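Local coordinates for 4-hydroxybutyrate coenzyme A transferase (Shewanella oneidensis, PDB 2OAS), which probably transfers coenzyme A between acyl-CoA thioesters and free carboxylates such as acetate or 4-hydroxybutyrate, and binds coenzyme A, at residues 350-355 with 360-365. Numbering follows the deposited sequence.
With COA (coenzyme A), chain C.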
loop_
_atom_site.group_PDB
_atom_site.type_symbol
_atom_site.label_atom_id
_atom_site.label_comp_id
_atom_site.label_asym_id
_atom_site.label_seq_id
_atom_site.Cartn_x
_atom_site.Cartn_y
_atom_site.Cartn_z
ATOM N N ALA A 350 1.240 -14.857 -8.822
ATOM C CA ALA A 350 1.180 -16.238 -9.301
ATOM C C ALA A 350 1.080 -17.240 -8.162
ATOM O O ALA A 350 1.888 -17.224 -7.235
ATOM C CB ALA A 350 2.408 -16.548 -10.143
ATOM N N LEU A 351 0.087 -18.116 -8.238
ATOM C CA LEU A 351 -0.084 -19.129 -7.207
ATOM C C LEU A 351 -0.880 -20.313 -7.729
ATOM O O LEU A 351 -1.635 -20.195 -8.689
ATOM C CB LEU A 351 -0.788 -18.538 -5.993
ATOM C CG LEU A 351 -2.281 -18.220 -6.098
ATOM C CD1 LEU A 351 -2.718 -17.637 -4.773
ATOM C CD2 LEU A 351 -2.567 -17.243 -7.221
ATOM N N PRO A 352 -0.692 -21.490 -7.122
ATOM C CA PRO A 352 -1.428 -22.692 -7.553
ATOM C C PRO A 352 -2.923 -22.500 -7.286
ATOM O O PRO A 352 -3.289 -21.921 -6.277
ATOM C CB PRO A 352 -0.838 -23.783 -6.664
ATOM C CG PRO A 352 0.563 -23.311 -6.422
ATOM C CD PRO A 352 0.365 -21.840 -6.154
ATOM N N SER A 353 -3.788 -22.975 -8.170
ATOM C CA SER A 353 -5.223 -22.803 -7.925
ATOM C C SER A 353 -5.652 -23.462 -6.608
ATOM O O SER A 353 -6.618 -23.031 -5.992
ATOM C CB SER A 353 -6.064 -23.373 -9.079
ATOM O OG SER A 353 -5.992 -24.788 -9.161
ATOM N N THR A 354 -4.939 -24.501 -6.175
ATOM C CA THR A 354 -5.310 -25.171 -4.926
ATOM C C THR A 354 -4.153 -25.366 -3.956
ATOM O O THR A 354 -3.033 -24.910 -4.187
ATOM C CB THR A 354 -5.925 -26.567 -5.184
ATOM O OG1 THR A 354 -4.910 -27.447 -5.693
ATOM C CG2 THR A 354 -7.074 -26.472 -6.177
ATOM N N ALA A 355 -4.438 -26.055 -2.864
ATOM C CA ALA A 355 -3.425 -26.336 -1.866
ATOM C C ALA A 355 -3.869 -27.515 -1.011
ATOM O O ALA A 355 -4.940 -28.087 -1.219
ATOM C CB ALA A 355 -3.209 -25.112 -0.998
ATOM N N ILE A 360 -8.115 -27.581 -0.858
ATOM C CA ILE A 360 -8.356 -26.195 -0.499
ATOM C C ILE A 360 -8.090 -25.290 -1.700
ATOM O O ILE A 360 -7.040 -25.381 -2.346
ATOM C CB ILE A 360 -7.454 -25.752 0.686
ATOM C CG1 ILE A 360 -7.722 -26.635 1.910
ATOM C CG2 ILE A 360 -7.726 -24.291 1.031
ATOM C CD1 ILE A 360 -6.805 -26.365 3.109
ATOM N N SER A 361 -9.055 -24.429 -2.000
ATOM C CA SER A 361 -8.941 -23.498 -3.111
ATOM C C SER A 361 -8.237 -22.231 -2.632
ATOM O O SER A 361 -8.667 -21.613 -1.659
ATOM C CB SER A 361 -10.337 -23.151 -3.634
ATOM O OG SER A 361 -10.285 -22.174 -4.655
ATOM N N ARG A 362 -7.147 -21.851 -3.300
ATOM C CA ARG A 362 -6.419 -20.649 -2.915
ATOM C C ARG A 362 -7.263 -19.420 -3.246
ATOM O O ARG A 362 -7.119 -18.348 -2.651
ATOM C CB ARG A 362 -5.062 -20.591 -3.621
ATOM C CG ARG A 362 -4.120 -21.697 -3.181
ATOM C CD ARG A 362 -2.678 -21.283 -3.309
ATOM N NE ARG A 362 -1.795 -22.326 -2.814
ATOM C CZ ARG A 362 -0.486 -22.185 -2.631
ATOM N NH1 ARG A 362 0.224 -23.205 -2.176
ATOM N NH2 ARG A 362 0.119 -21.036 -2.895
ATOM N N ILE A 363 -8.153 -19.591 -4.212
ATOM C CA ILE A 363 -9.053 -18.535 -4.603
ATOM C C ILE A 363 -10.357 -18.843 -3.890
ATOM O O ILE A 363 -11.150 -19.670 -4.344
ATOM C CB ILE A 363 -9.288 -18.545 -6.097
ATOM C CG1 ILE A 363 -7.950 -18.430 -6.818
ATOM C CG2 ILE A 363 -10.219 -17.424 -6.480
ATOM C CD1 ILE A 363 -8.055 -18.621 -8.297
ATOM N N ALA A 364 -10.554 -18.191 -2.748
ATOM C CA ALA A 364 -11.743 -18.378 -1.935
ATOM C C ALA A 364 -12.703 -17.233 -2.173
ATOM O O ALA A 364 -12.298 -16.149 -2.583
ATOM C CB ALA A 364 -11.367 -18.423 -0.464
ATOM N N SER A 365 -13.981 -17.476 -1.911
ATOM C CA SER A 365 -14.975 -16.440 -2.100
ATOM C C SER A 365 -14.650 -15.279 -1.156
ATOM O O SER A 365 -14.853 -14.116 -1.491
ATOM C CB SER A 365 -16.368 -16.990 -1.805
ATOM O OG SER A 365 -16.435 -17.459 -0.474
HETATM N N1A COA C . -5.117 -22.440 2.702
HETATM C C2A COA C . -4.658 -23.575 3.500
HETATM N N3A COA C . -3.258 -23.970 3.242
HETATM C C4A COA C . -2.415 -23.285 2.245
HETATM C C5A COA C . -2.875 -22.157 1.474
HETATM C C6A COA C . -4.280 -21.748 1.707
HETATM N N6A COA C . -4.835 -20.661 0.989
HETATM N N7A COA C . -1.875 -21.714 0.624
HETATM C C8A COA C . -0.786 -22.560 0.895
HETATM N N9A COA C . -1.086 -23.524 1.885
HETATM C C1B COA C . -0.236 -24.568 2.419
HETATM C C2B COA C . 0.434 -25.589 1.449
HETATM O O2B COA C . -0.109 -26.858 1.542
HETATM C C3B COA C . 1.934 -25.552 1.737
HETATM O O3B COA C . 2.428 -26.891 2.059
HETATM P P3B COA C . 3.940 -27.208 2.406
HETATM O O7A COA C . 4.912 -26.790 1.377
HETATM O O8A COA C . 4.301 -26.523 3.684
HETATM O O9A COA C . 4.058 -28.640 2.644
HETATM C C4B COA C . 2.145 -24.561 2.818
HETATM O O4B COA C . 0.878 -24.002 3.204
HETATM C C5B COA C . 3.226 -23.626 2.128
HETATM O O5B COA C . 2.693 -22.976 0.961
HETATM P P1A COA C . 3.521 -22.541 -0.411
HETATM O O1A COA C . 4.197 -23.630 -1.061
HETATM O O2A COA C . 2.611 -21.894 -1.431
HETATM O O3A COA C . 4.537 -21.474 0.158
HETATM P P2A COA C . 5.563 -20.703 -0.719
HETATM O O4A COA C . 6.914 -20.992 -0.247
HETATM O O5A COA C . 5.473 -21.090 -2.115
HETATM O O6A COA C . 5.315 -19.257 -0.801
HETATM C CBP COA C . 4.312 -17.054 -0.072
HETATM C CCP COA C . 4.195 -18.396 -1.000
HETATM C CDP COA C . 4.108 -17.852 1.264
HETATM C CEP COA C . 3.075 -16.082 -0.305
HETATM C CAP COA C . 5.830 -16.327 -0.115
HETATM O OAP COA C . 5.866 -15.886 -1.508
HETATM C C9P COA C . 5.961 -15.085 0.775
HETATM O O9P COA C . 6.596 -15.191 1.813
HETATM N N8P COA C . 5.351 -13.885 0.328
HETATM C C7P COA C . 5.287 -12.543 0.890
HETATM C C6P COA C . 5.837 -11.362 0.008
HETATM C C5P COA C . 7.289 -11.125 0.091
HETATM O O5P COA C . 7.732 -9.972 0.148
HETATM N N4P COA C . 8.100 -12.315 0.112
HETATM C C3P COA C . 9.540 -12.506 0.206
HETATM C C2P COA C . 10.430 -11.673 -0.792
HETATM S S1P COA C . 11.730 -10.716 0.039
HETATM O O HOH W 1 -9.043 -22.900 -7.095
#
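Leu351 lays its CD1 methyl alongside the aliphatic part of Arg362, 3.9 Å from CD, just before the chain enters the small antiparallel hairpin of strands 354-355 and 360-361. This hairpin belongs to the C-terminal acetyl-CoA hydrolase/transferase domain and follows strand 346-350 of its mixed sheet after three residues; here it forms one wall of the coenzyme A pocket. Pro352 comes next, its ring CD over one face of the Arg362 guanidinium, 3.3 Å above the plane. C8A of the adenine lies over the opposite face, leaving the flat group between the proline ring and the imidazole end of the base, both offset toward its rim. At Ser353 the carbonyl O accepts a hydrogen bond from the backbone N of Arg362, 3.0 Å away, and another from a water, which donates a second bond to Ser361 OG; Ser353 N is tied to Glu386. Thr354 faces Ser361 as a non-hydrogen-bonded pair, both side chains touching Phe412 of helix 410-422, while Thr354 O receives a weak bond from Arg362 NE. Ala355 and Ile360 form the hydrogen-bonded pair: Ile360 N reaches Ala355 O at 3.2 Å, and the return bond from Ala355 N is weak. Their side chains are on the coenzyme side, Ala355 CB over one face of the adenine at C4A, and Ile360 CD1 on the same side, 3.5 Å from C2A. On that side too, the extended Arg362 chain (chi3 177°) passes the N7A-C8A end of the base to reach the pyrophosphate, where NH1 and NH2 both donate to O2A, at 2.8 and 3.0 Å.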